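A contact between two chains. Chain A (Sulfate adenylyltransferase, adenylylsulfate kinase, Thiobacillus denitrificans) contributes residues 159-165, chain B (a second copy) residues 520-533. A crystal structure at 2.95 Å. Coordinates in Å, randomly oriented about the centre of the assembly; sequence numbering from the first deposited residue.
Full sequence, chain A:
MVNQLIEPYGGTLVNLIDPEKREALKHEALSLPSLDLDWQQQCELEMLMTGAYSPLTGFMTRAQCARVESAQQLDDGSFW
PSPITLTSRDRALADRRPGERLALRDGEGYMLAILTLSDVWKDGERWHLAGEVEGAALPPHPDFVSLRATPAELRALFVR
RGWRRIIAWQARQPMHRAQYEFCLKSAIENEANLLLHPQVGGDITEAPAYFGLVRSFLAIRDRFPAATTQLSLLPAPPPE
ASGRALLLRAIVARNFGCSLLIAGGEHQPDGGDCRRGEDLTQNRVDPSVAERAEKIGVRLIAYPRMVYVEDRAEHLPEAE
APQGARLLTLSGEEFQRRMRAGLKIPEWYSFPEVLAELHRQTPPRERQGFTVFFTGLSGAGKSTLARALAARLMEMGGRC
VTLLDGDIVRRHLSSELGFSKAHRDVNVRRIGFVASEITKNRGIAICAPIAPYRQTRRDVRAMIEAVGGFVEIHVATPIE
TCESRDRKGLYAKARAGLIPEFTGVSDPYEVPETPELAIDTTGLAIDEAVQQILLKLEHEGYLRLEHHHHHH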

ATOM      1  N   VAL A 159      -3.719   9.973  42.229  1.00 45.79           N
ATOM      2  CA  VAL A 159      -4.810  10.673  42.895  1.00 60.79           C
ATOM      3  C   VAL A 159      -5.495  11.701  41.989  1.00 52.17           C
ATOM      4  O   VAL A 159      -6.722  11.887  42.062  1.00 47.12           O
ATOM      5  CB  VAL A 159      -4.380  11.274  44.274  1.00 51.33           C
ATOM      6  CG1 VAL A 159      -5.403  12.264  44.772  1.00 41.62           C
ATOM      7  CG2 VAL A 159      -4.243  10.174  45.304  1.00 38.65           C
ATOM      8  N   ARG A 160      -4.704  12.348  41.140  1.00 43.17           N
ATOM      9  CA  ARG A 160      -5.239  13.260  40.150  1.00 49.29           C
ATOM     10  C   ARG A 160      -6.017  12.462  39.104  1.00 51.74           C
ATOM     11  O   ARG A 160      -7.088  12.874  38.646  1.00 61.57           O
ATOM     12  CB  ARG A 160      -4.116  14.032  39.460  1.00 54.04           C
ATOM     13  CG  ARG A 160      -3.288  14.893  40.375  1.00 54.23           C
ATOM     14  CD  ARG A 160      -2.281  15.705  39.579  1.00 69.22           C
ATOM     15  NE  ARG A 160      -1.170  14.902  39.073  1.00 74.30           N
ATOM     16  CZ  ARG A 160      -0.042  14.706  39.740  1.00 63.55           C
ATOM     17  NH1 ARG A 160       0.103  15.246  40.938  1.00 64.22           N
ATOM     18  NH2 ARG A 160       0.929  13.977  39.215  1.00 55.55           N
ATOM     19  N   ARG A 161      -5.489  11.307  38.738  0.50 41.98           N
ATOM     20  CA  ARG A 161      -6.162  10.467  37.767  0.50 46.35           C
ATOM     21  C   ARG A 161      -7.440   9.871  38.316  0.50 42.08           C
ATOM     22  O   ARG A 161      -8.204   9.252  37.579  0.50 50.00           O
ATOM     23  CB  ARG A 161      -5.223   9.369  37.307  0.50 50.06           C
ATOM     24  CG  ARG A 161      -4.184   9.891  36.384  0.50 45.36           C
ATOM     25  CD  ARG A 161      -4.541   9.528  34.984  0.50 45.34           C
ATOM     26  NE  ARG A 161      -3.703   8.422  34.560  0.50 47.04           N
ATOM     27  CZ  ARG A 161      -3.923   7.696  33.484  0.50 42.10           C
ATOM     28  NH1 ARG A 161      -4.971   7.940  32.722  0.50 29.44           N
ATOM     29  NH2 ARG A 161      -3.098   6.716  33.187  0.50 54.38           N
ATOM     30  N   GLY A 162      -7.665  10.065  39.611  1.00 36.61           N
ATOM     31  CA  GLY A 162      -8.838   9.527  40.278  1.00 47.70           C
ATOM     32  C   GLY A 162      -8.837   8.017  40.462  1.00 49.32           C
ATOM     33  O   GLY A 162      -9.873   7.432  40.723  1.00 47.80           O
ATOM     34  N   TRP A 163      -7.671   7.396  40.325  1.00 41.11           N
ATOM     35  CA  TRP A 163      -7.524   5.955  40.402  1.00 44.25           C
ATOM     36  C   TRP A 163      -7.567   5.511  41.850  1.00 47.49           C
ATOM     37  O   TRP A 163      -7.222   6.281  42.728  1.00 59.21           O
ATOM     38  CB  TRP A 163      -6.163   5.555  39.835  1.00 51.21           C
ATOM     39  CG  TRP A 163      -6.042   5.572  38.348  1.00 50.18           C
ATOM     40  CD1 TRP A 163      -6.802   6.273  37.463  1.00 44.87           C
ATOM     41  CD2 TRP A 163      -5.072   4.871  37.584  1.00 45.58           C
ATOM     42  NE1 TRP A 163      -6.378   6.030  36.180  1.00 41.91           N
ATOM     43  CE2 TRP A 163      -5.312   5.173  36.229  1.00 44.25           C
ATOM     44  CE3 TRP A 163      -4.034   3.998  37.912  1.00 42.48           C
ATOM     45  CZ2 TRP A 163      -4.542   4.642  35.193  1.00 50.52           C
ATOM     46  CZ3 TRP A 163      -3.260   3.471  36.884  1.00 53.30           C
ATOM     47  CH2 TRP A 163      -3.514   3.801  35.535  1.00 52.95           C
ATOM     48  N   ARG A 164      -7.962   4.263  42.102  1.00 52.36           N
ATOM     49  CA  ARG A 164      -7.934   3.705  43.461  1.00 39.45           C
ATOM     50  C   ARG A 164      -7.278   2.321  43.518  1.00 43.28           C
ATOM     51  O   ARG A 164      -6.277   2.088  44.199  1.00 61.18           O
ATOM     52  CB  ARG A 164      -9.349   3.590  44.023  1.00 52.63           C
ATOM     53  CG  ARG A 164     -10.065   4.900  44.317  1.00 59.34           C
ATOM     54  CD  ARG A 164     -11.472   4.660  44.848  1.00 72.18           C
ATOM     55  NE  ARG A 164     -12.430   4.249  43.813  1.00105.12           N
ATOM     56  CZ  ARG A 164     -13.574   3.601  44.059  1.00107.07           C
ATOM     57  NH1 ARG A 164     -13.892   3.284  45.310  1.00106.60           N
ATOM     58  NH2 ARG A 164     -14.404   3.263  43.064  1.00 73.81           N
ATOM     59  N   ARG A 165      -7.870   1.393  42.783  1.00 37.67           N
ATOM     60  CA  ARG A 165      -7.474  -0.011  42.765  1.00 43.33           C
ATOM     61  C   ARG A 165      -6.619  -0.206  41.511  1.00 55.08           C
ATOM     62  O   ARG A 165      -7.053   0.167  40.405  1.00 45.58           O
ATOM     63  CB  ARG A 165      -8.756  -0.848  42.680  1.00 46.23           C
ATOM     64  CG  ARG A 165      -8.610  -2.333  42.718  1.00 57.38           C
ATOM     65  CD  ARG A 165      -9.834  -2.945  42.075  1.00 65.46           C
ATOM     66  NE  ARG A 165     -10.145  -4.246  42.635  1.00 67.25           N
ATOM     67  CZ  ARG A 165     -11.027  -4.412  43.600  1.00 83.62           C
ATOM     68  NH1 ARG A 165     -11.662  -3.349  44.083  1.00 74.11           N
ATOM     69  NH2 ARG A 165     -11.274  -5.627  44.071  1.00104.02           N
TER
ATOM     70  N   ASP B 520     -20.836   1.592  45.401  1.00 94.00           N
ATOM     71  CA  ASP B 520     -20.997   1.255  46.811  1.00 92.25           C
ATOM     72  C   ASP B 520     -19.863   1.836  47.650  1.00100.34           C
ATOM     73  O   ASP B 520     -18.973   1.111  48.094  1.00109.17           O
ATOM     74  CB  ASP B 520     -21.065  -0.261  46.996  1.00 96.42           C
ATOM     75  CG  ASP B 520     -22.226  -0.888  46.250  1.00 95.69           C
ATOM     76  OD1 ASP B 520     -22.979  -0.144  45.587  1.00100.32           O
ATOM     77  OD2 ASP B 520     -22.386  -2.124  46.326  1.00 73.27           O
ATOM     78  N   THR B 521     -19.903   3.147  47.862  1.00101.74           N
ATOM     79  CA  THR B 521     -18.880   3.827  48.649  1.00110.25           C
ATOM     80  C   THR B 521     -19.499   4.577  49.824  1.00112.57           C
ATOM     81  O   THR B 521     -20.690   4.441  50.102  1.00127.37           O
ATOM     82  CB  THR B 521     -18.071   4.816  47.789  1.00 99.91           C
ATOM     83  OG1 THR B 521     -18.948   5.810  47.247  1.00101.82           O
ATOM     84  CG2 THR B 521     -17.374   4.085  46.652  1.00 89.50           C
ATOM     85  N   THR B 522     -18.681   5.368  50.511  1.00103.96           N
ATOM     86  CA  THR B 522     -19.145   6.141  51.657  1.00115.02           C
ATOM     87  C   THR B 522     -18.563   7.550  51.646  1.00106.07           C
ATOM     88  O   THR B 522     -19.182   8.492  52.140  1.00 91.24           O
ATOM     89  CB  THR B 522     -18.779   5.454  52.986  1.00119.60           C
ATOM     90  OG1 THR B 522     -17.354   5.329  53.086  1.00107.75           O
ATOM     91  CG2 THR B 522     -19.412   4.073  53.065  1.00 97.92           C
ATOM     92  N   GLY B 523     -17.369   7.686  51.079  1.00 93.39           N
ATOM     93  CA  GLY B 523     -16.703   8.973  51.004  1.00 87.74           C
ATOM     94  C   GLY B 523     -16.069   9.222  49.649  1.00101.85           C
ATOM     95  O   GLY B 523     -15.147  10.029  49.523  1.00102.91           O
ATOM     96  N   LEU B 524     -16.563   8.524  48.632  1.00 90.51           N
ATOM     97  CA  LEU B 524     -16.048   8.668  47.293  1.00 76.64           C
ATOM     98  C   LEU B 524     -16.076  10.122  46.916  1.00 76.32           C
ATOM     99  O   LEU B 524     -17.035  10.807  47.161  1.00 78.17           O
ATOM    100  CB  LEU B 524     -16.986   7.972  46.336  1.00 72.60           C
ATOM    101  CG  LEU B 524     -16.521   6.570  46.004  1.00 75.20           C
ATOM    102  CD1 LEU B 524     -16.635   6.341  44.522  1.00 74.01           C
ATOM    103  CD2 LEU B 524     -15.102   6.439  46.426  1.00 80.65           C
ATOM    104  N   ALA B 525     -15.017  10.589  46.289  1.00 60.78           N
ATOM    105  CA  ALA B 525     -15.024  11.916  45.761  1.00 57.84           C
ATOM    106  C   ALA B 525     -15.313  11.818  44.302  1.00 70.96           C
ATOM    107  O   ALA B 525     -15.234  10.749  43.728  1.00 76.92           O
ATOM    108  CB  ALA B 525     -13.721  12.505  46.005  1.00 71.33           C
ATOM    109  N   ILE B 526     -15.644  12.928  43.678  1.00 61.76           N
ATOM    110  CA  ILE B 526     -16.122  12.849  42.297  1.00 62.45           C
ATOM    111  C   ILE B 526     -15.101  12.134  41.397  1.00 67.26           C
ATOM    112  O   ILE B 526     -15.432  11.165  40.724  1.00 52.85           O
ATOM    113  CB  ILE B 526     -16.357  14.224  41.714  1.00 64.54           C
ATOM    114  CG1 ILE B 526     -17.684  14.761  42.213  1.00 48.32           C
ATOM    115  CG2 ILE B 526     -16.359  14.160  40.184  1.00 60.92           C
ATOM    116  CD1 ILE B 526     -18.816  14.168  41.505  1.00 45.28           C
ATOM    117  N   ASP B 527     -13.857  12.617  41.396  1.00 64.46           N
ATOM    118  CA  ASP B 527     -12.804  11.982  40.627  1.00 58.88           C
ATOM    119  C   ASP B 527     -12.840  10.460  40.761  1.00 63.65           C
ATOM    120  O   ASP B 527     -12.898   9.757  39.751  1.00 55.77           O
ATOM    121  CB  ASP B 527     -11.451  12.526  41.055  1.00 55.02           C
ATOM    122  CG  ASP B 527     -11.199  13.918  40.524  1.00 61.46           C
ATOM    123  OD1 ASP B 527     -12.046  14.395  39.759  1.00 56.88           O
ATOM    124  OD2 ASP B 527     -10.157  14.534  40.852  1.00 84.19           O
ATOM    125  N   GLU B 528     -12.833   9.960  41.998  1.00 53.92           N
ATOM    126  CA  GLU B 528     -12.730   8.519  42.218  1.00 61.99           C
ATOM    127  C   GLU B 528     -13.915   7.789  41.626  1.00 56.50           C
ATOM    128  O   GLU B 528     -13.761   6.704  41.046  1.00 61.56           O
ATOM    129  CB  GLU B 528     -12.561   8.184  43.700  1.00 62.40           C
ATOM    130  CG  GLU B 528     -11.223   8.639  44.259  1.00 67.77           C
ATOM    131  CD  GLU B 528     -11.146   8.507  45.768  1.00 83.28           C
ATOM    132  OE1 GLU B 528     -12.180   8.717  46.450  1.00 76.15           O
ATOM    133  OE2 GLU B 528     -10.045   8.196  46.268  1.00 83.39           O
ATOM    134  N   ALA B 529     -15.092   8.393  41.771  1.00 61.55           N
ATOM    135  CA  ALA B 529     -16.331   7.799  41.251  1.00 59.15           C
ATOM    136  C   ALA B 529     -16.355   7.804  39.719  1.00 58.33           C
ATOM    137  O   ALA B 529     -16.651   6.778  39.114  1.00 61.34           O
ATOM    138  CB  ALA B 529     -17.544   8.506  41.800  1.00 43.17           C
ATOM    139  N   VAL B 530     -16.029   8.945  39.105  1.00 52.18           N
ATOM    140  CA  VAL B 530     -15.903   9.056  37.653  1.00 48.00           C
ATOM    141  C   VAL B 530     -14.974   7.984  37.073  1.00 48.75           C
ATOM    142  O   VAL B 530     -15.303   7.325  36.093  1.00 40.39           O
ATOM    143  CB  VAL B 530     -15.357  10.428  37.247  1.00 53.46           C
ATOM    144  CG1 VAL B 530     -14.843  10.406  35.819  1.00 46.83           C
ATOM    145  CG2 VAL B 530     -16.434  11.460  37.375  1.00 58.07           C
ATOM    146  N   GLN B 531     -13.820   7.810  37.697  1.00 48.66           N
ATOM    147  CA  GLN B 531     -12.851   6.802  37.279  1.00 40.29           C
ATOM    148  C   GLN B 531     -13.471   5.436  37.365  1.00 50.41           C
ATOM    149  O   GLN B 531     -13.340   4.635  36.442  1.00 53.88           O
ATOM    150  CB  GLN B 531     -11.626   6.843  38.191  1.00 46.65           C
ATOM    151  CG  GLN B 531     -10.520   5.956  37.747  1.00 43.99           C
ATOM    152  CD  GLN B 531     -10.139   6.219  36.314  1.00 56.84           C
ATOM    153  OE1 GLN B 531     -10.261   7.355  35.815  1.00 55.94           O
ATOM    154  NE2 GLN B 531      -9.663   5.175  35.633  1.00 35.96           N
ATOM    155  N   GLN B 532     -14.147   5.178  38.488  1.00 52.37           N
ATOM    156  CA  GLN B 532     -14.812   3.899  38.723  1.00 57.04           C
ATOM    157  C   GLN B 532     -15.808   3.580  37.596  1.00 56.77           C
ATOM    158  O   GLN B 532     -15.987   2.413  37.217  1.00 46.95           O
ATOM    159  CB  GLN B 532     -15.499   3.893  40.103  1.00 64.04           C
ATOM    160  CG  GLN B 532     -16.043   2.535  40.535  1.00 70.85           C
ATOM    161  CD  GLN B 532     -14.961   1.453  40.555  1.00 91.57           C
ATOM    162  OE1 GLN B 532     -13.885   1.665  41.119  1.00 95.98           O
ATOM    163  NE2 GLN B 532     -15.245   0.285  39.946  1.00 70.69           N
ATOM    164  N   ILE B 533     -16.441   4.612  37.039  1.00 43.30           N
ATOM    165  CA  ILE B 533     -17.300   4.345  35.892  1.00 53.89           C
ATOM    166  C   ILE B 533     -16.540   4.261  34.555  1.00 52.16           C
ATOM    167  O   ILE B 533     -16.965   3.526  33.663  1.00 48.76           O
ATOM    168  CB  ILE B 533     -18.613   5.221  35.834  1.00 54.83           C
ATOM    169  CG1 ILE B 533     -18.356   6.665  35.451  1.00 53.90           C
ATOM    170  CG2 ILE B 533     -19.322   5.245  37.174  1.00 51.14           C
ATOM    171  CD1 ILE B 533     -19.453   7.576  36.027  1.00 48.44           C
TER

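Chain A enters the contact as the last turn of a helix gives way to a loop, and it meets the first two turns of a helix in chain B and the loop before it; that helix runs from Ile526(B) onward, with Ala525(B) at its N-cap. Gly162(A) leaves helical geometry with a positive phi (71°), a conformation that favours glycine, and a weak hydrogen bond from its N to Val159(A) O (3.2 Å) closes the turn. The backbones come closest here, with CA of Gly162(A) 4.5 Å from CA of Glu528(B). A CB on Gly162(A) would point toward the helix and lie 2.8 Å from Asp527(B) O, so the missing side chain is what permits this approach. Gly162(A) O in turn faces the helix surface: it receives a nearly linear CA-H...O contact from Glu528(B) CA (3.4 Å, 178° at the hydrogen) and packs against Gln531(B) CB at 3.1 Å.

Among the side chains, Arg164(A) is covered most extensively. It extends from the loop across the helix, its CG 3.8 Å from Glu528(B) OE2, and Leu524(B) CD2 lies over one face of its guanidinium, 3.6 Å from NH1. The other terminal nitrogen, NH2, approaches Gln532(B) OE1 to 2.6 Å.

Gln531(B) points toward chain A and fills the space beside the turn. Its amide is close to polar atoms without bonding to them: OE1 is 3.3 Å from Arg161(A) O, two acceptors, and NE2 is 3.4 Å from Trp163(A) NE1, two donors. NE2 is instead hydrogen-bonded elsewhere in the structure. Although the CA-to-CB bond of Trp163(A) points away, its indole turns back to reach this amide. Thus close backbone packing at Gly162(A) and the coverage of Arg164(A) dominate the contact.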